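Local coordinates for chromosome partition protein Smc (Pyrococcus furiosus, PDB 3KTA) that is probably required for chromosome condensation and partitioning, this chain being the C-terminal part of its ATP-hydrolysing ABC-type head, at residues B[90-95]-B[120-125]. Numbering follows the deposited sequence.
Sequences YLFDEI and FIVITL
Tyr-90 and Phe-92 are joined to Ile-121 and Ile-123 by three backbone hydrogen bonds between the parallel strands 90-93 and 120-123. Ile-121 N donates to Tyr-90 O, Phe-92 N to Ile-121 O (2.9 Å, 170° at the hydrogen) and Ile-123 N to Phe-92 O. Just past strand 90-93, Glu-94 N adds a fourth bond, reaching Ile-123 O at 2.8 Å from a position tilted out of the carbonyl plane. A water gives that oxygen a second donor and accepts from Ile-95 N, bridging the two segments.

Aromatic packing fills one face. The rings of Tyr-90 and Phe-120 lie nearly parallel, at 13°, but offset with little overlap; Tyr-90 CD1 is over one face of Phe-120, and Tyr-90 CB sits 3.6 Å from Phe-120 CD2. Phe-92 CE2 meets the Phe-120 edge, 3.8 Å from CD2. Helix 101-114 touches Phe-120 through Ile-111 and Ser-114, placing the cluster within a beta-alpha-beta unit.

On the other face Leu-91 CD1 packs on Ile-121 CG2 at 3.8 Å. Further along, Asp-93, its CG anti to the backbone N (chi1 -166°), lays its carboxylate against Ile-123, with CG 3.5 Å from CD1; OD2 bonds to Ser-40 OG of the partner chain. An alanine at Asp-93 would probably leave that serine without its mate and Ile-123 CD1 less covered.

Polar groups thus gather where the strands end. The Asp-93 side chain comes within about 4 Å of a magnesium ion and Glu-94 touches the bound bis(adenosine)-5'-pentaphosphate, marking strand 90-93 as this head's Walker B strand, its apolar residues leading to the acidic pair.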
ATOM      1  N   TYR B  90      -0.662  -4.832  -2.341  1.00 12.56           N
ATOM      2  CA  TYR B  90      -1.098  -3.647  -1.608  1.00 11.27           C
ATOM      3  C   TYR B  90      -0.044  -3.376  -0.563  1.00 11.47           C
ATOM      4  O   TYR B  90       0.493  -4.315   0.027  1.00 11.77           O
ATOM      5  CB  TYR B  90      -2.470  -3.890  -0.929  1.00 11.03           C
ATOM      6  CG  TYR B  90      -3.539  -4.043  -1.972  1.00 10.93           C
ATOM      7  CD1 TYR B  90      -3.699  -5.246  -2.647  1.00 12.91           C
ATOM      8  CD2 TYR B  90      -4.352  -2.968  -2.334  1.00 10.74           C
ATOM      9  CE1 TYR B  90      -4.631  -5.381  -3.659  1.00 13.39           C
ATOM     10  CE2 TYR B  90      -5.302  -3.101  -3.341  1.00 11.20           C
ATOM     11  CZ  TYR B  90      -5.436  -4.302  -3.992  1.00 12.85           C
ATOM     12  OH  TYR B  90      -6.351  -4.446  -4.999  1.00 12.66           O
ATOM     13  N   LEU B  91       0.264  -2.101  -0.357  1.00 10.71           N
ATOM     14  CA  LEU B  91       1.194  -1.690   0.688  1.00 10.16           C
ATOM     15  C   LEU B  91       0.440  -0.751   1.596  1.00 12.66           C
ATOM     16  O   LEU B  91      -0.063   0.276   1.151  1.00 14.69           O
ATOM     17  CB  LEU B  91       2.403  -0.989   0.082  1.00 13.51           C
ATOM     18  CG  LEU B  91       3.359  -0.338   1.077  1.00 15.41           C
ATOM     19  CD1 LEU B  91       4.052  -1.368   1.950  1.00 17.11           C
ATOM     20  CD2 LEU B  91       4.388   0.435   0.275  1.00 20.91           C
ATOM     21  N   PHE B  92       0.294  -1.148   2.856  1.00 11.90           N
ATOM     22  CA  PHE B  92      -0.483  -0.377   3.817  1.00 11.68           C
ATOM     23  C   PHE B  92       0.442  -0.008   4.972  1.00 13.21           C
ATOM     24  O   PHE B  92       0.954  -0.887   5.657  1.00 14.68           O
ATOM     25  CB  PHE B  92      -1.607  -1.229   4.418  1.00 13.48           C
ATOM     26  CG  PHE B  92      -2.726  -1.589   3.473  1.00 11.26           C
ATOM     27  CD1 PHE B  92      -3.002  -0.844   2.332  1.00 13.33           C
ATOM     28  CD2 PHE B  92      -3.548  -2.667   3.783  1.00 15.15           C
ATOM     29  CE1 PHE B  92      -4.072  -1.191   1.497  1.00 14.01           C
ATOM     30  CE2 PHE B  92      -4.613  -3.031   2.964  1.00 14.14           C
ATOM     31  CZ  PHE B  92      -4.885  -2.291   1.818  1.00 15.80           C
ATOM     32  N   ASP B  93       0.621   1.284   5.228  1.00 13.41           N
ATOM     33  CA  ASP B  93       1.490   1.741   6.324  1.00 13.65           C
ATOM     34  C   ASP B  93       0.688   2.343   7.495  1.00 11.73           C
ATOM     35  O   ASP B  93       0.208   3.471   7.410  1.00 12.64           O
ATOM     36  CB  ASP B  93       2.457   2.786   5.773  1.00 11.51           C
ATOM     37  CG  ASP B  93       3.608   3.091   6.720  1.00 13.74           C
ATOM     38  OD1 ASP B  93       3.538   2.723   7.918  0.92 12.35           O
ATOM     39  OD2 ASP B  93       4.595   3.686   6.241  1.00 15.33           O
ATOM     40  N   GLU B  94       0.541   1.570   8.571  1.00 12.95           N
ATOM     41  CA  GLU B  94      -0.188   1.992   9.768  1.00 13.87           C
ATOM     42  C   GLU B  94      -1.597   2.529   9.459  1.00 13.69           C
ATOM     43  O   GLU B  94      -2.010   3.584   9.938  1.00 15.87           O
ATOM     44  CB  GLU B  94       0.660   2.933  10.634  1.00 14.38           C
ATOM     45  CG  GLU B  94       1.936   2.277  11.102  1.00 15.13           C
ATOM     46  CD  GLU B  94       2.678   3.073  12.148  1.00 15.27           C
ATOM     47  OE1 GLU B  94       3.913   3.199  12.020  1.00 16.07           O
ATOM     48  OE2 GLU B  94       2.037   3.557  13.124  1.00 19.36           O
ATOM     49  N   ILE B  95      -2.341   1.740   8.688  1.00 11.25           N
ATOM     50  CA  ILE B  95      -3.690   2.106   8.261  1.00 12.28           C
ATOM     51  C   ILE B  95      -4.679   1.893   9.390  1.00 15.84           C
ATOM     52  O   ILE B  95      -5.832   2.294   9.279  1.00 16.08           O
ATOM     53  CB  ILE B  95      -4.166   1.309   7.023  1.00 15.15           C
ATOM     54  CG1 ILE B  95      -4.043  -0.207   7.268  1.00 15.84           C
ATOM     55  CG2 ILE B  95      -3.400   1.751   5.773  1.00 16.60           C
ATOM     56  CD1 ILE B  95      -5.118  -1.035   6.602  1.00 20.24           C
ATOM     57  N   PHE B 120      -0.335  -8.697   0.273  1.00 11.17           N
ATOM     58  CA  PHE B 120      -0.471  -7.568   1.189  1.00 11.46           C
ATOM     59  C   PHE B 120       0.777  -7.403   2.024  1.00 10.44           C
ATOM     60  O   PHE B 120       1.250  -8.376   2.633  1.00 12.24           O
ATOM     61  CB  PHE B 120      -1.685  -7.790   2.114  1.00 11.27           C
ATOM     62  CG  PHE B 120      -2.982  -7.614   1.416  1.00 10.87           C
ATOM     63  CD1 PHE B 120      -3.551  -8.662   0.692  1.00 10.82           C
ATOM     64  CD2 PHE B 120      -3.625  -6.379   1.425  1.00 11.52           C
ATOM     65  CE1 PHE B 120      -4.752  -8.485   0.031  1.00 12.62           C
ATOM     66  CE2 PHE B 120      -4.812  -6.197   0.749  1.00 11.94           C
ATOM     67  CZ  PHE B 120      -5.376  -7.243   0.045  1.00 12.59           C
ATOM     68  N   ILE B 121       1.296  -6.179   2.060  1.00  9.37           N
ATOM     69  CA  ILE B 121       2.438  -5.860   2.916  1.00  8.79           C
ATOM     70  C   ILE B 121       1.969  -4.756   3.848  1.00 10.97           C
ATOM     71  O   ILE B 121       1.591  -3.669   3.395  1.00 11.92           O
ATOM     72  CB  ILE B 121       3.642  -5.354   2.091  1.00 10.43           C
ATOM     73  CG1 ILE B 121       4.112  -6.451   1.133  1.00 13.08           C
ATOM     74  CG2 ILE B 121       4.783  -4.911   3.013  1.00 11.85           C
ATOM     75  CD1 ILE B 121       4.963  -5.910  -0.011  1.00 14.93           C
ATOM     76  N   VAL B 122       1.962  -5.038   5.148  1.00 11.51           N
ATOM     77  CA  VAL B 122       1.294  -4.153   6.089  1.00 11.25           C
ATOM     78  C   VAL B 122       2.237  -3.801   7.230  1.00 10.96           C
ATOM     79  O   VAL B 122       2.704  -4.681   7.935  1.00 12.29           O
ATOM     80  CB  VAL B 122       0.043  -4.858   6.687  1.00 11.57           C
ATOM     81  CG1 VAL B 122      -0.650  -3.956   7.713  1.00 13.69           C
ATOM     82  CG2 VAL B 122      -0.938  -5.266   5.586  1.00 12.11           C
ATOM     83  N   ILE B 123       2.512  -2.509   7.400  1.00 11.16           N
ATOM     84  CA  ILE B 123       3.279  -2.044   8.545  1.00 12.46           C
ATOM     85  C   ILE B 123       2.319  -1.720   9.672  1.00 11.70           C
ATOM     86  O   ILE B 123       1.332  -1.018   9.451  1.00 13.55           O
ATOM     87  CB  ILE B 123       4.047  -0.775   8.202  1.00 10.99           C
ATOM     88  CG1 ILE B 123       5.080  -1.058   7.101  1.00 13.35           C
ATOM     89  CG2 ILE B 123       4.719  -0.227   9.470  1.00 12.27           C
ATOM     90  CD1 ILE B 123       5.613   0.195   6.403  1.00 14.11           C
ATOM     91  N   THR B 124       2.582  -2.243  10.868  1.00 12.27           N
ATOM     92  CA  THR B 124       1.612  -2.109  11.967  1.00 11.41           C
ATOM     93  C   THR B 124       2.256  -2.246  13.342  1.00 12.85           C
ATOM     94  O   THR B 124       3.270  -2.931  13.497  1.00 13.36           O
ATOM     95  CB  THR B 124       0.477  -3.148  11.830  1.00 12.03           C
ATOM     96  OG1 THR B 124      -0.486  -2.965  12.883  1.00 12.82           O
ATOM     97  CG2 THR B 124       1.028  -4.571  11.895  1.00 17.42           C
ATOM     98  N   LEU B 125       1.664  -1.563  14.326  1.00 12.70           N
ATOM     99  CA  LEU B 125       2.070  -1.682  15.725  1.00 14.58           C
ATOM    100  C   LEU B 125       1.005  -2.460  16.502  1.00 14.33           C
ATOM    101  O   LEU B 125       1.104  -2.610  17.729  1.00 16.44           O
ATOM    102  CB  LEU B 125       2.232  -0.291  16.354  1.00 14.47           C
ATOM    103  CG  LEU B 125       3.322   0.610  15.780  1.00 20.93           C
ATOM    104  CD1 LEU B 125       3.488   1.844  16.650  1.00 19.03           C
ATOM    105  CD2 LEU B 125       4.626  -0.158  15.646  1.00 23.95           C
TER
HETATM  106  O   HOH W   1      -1.558  -1.017   9.332  1.00 14.00           O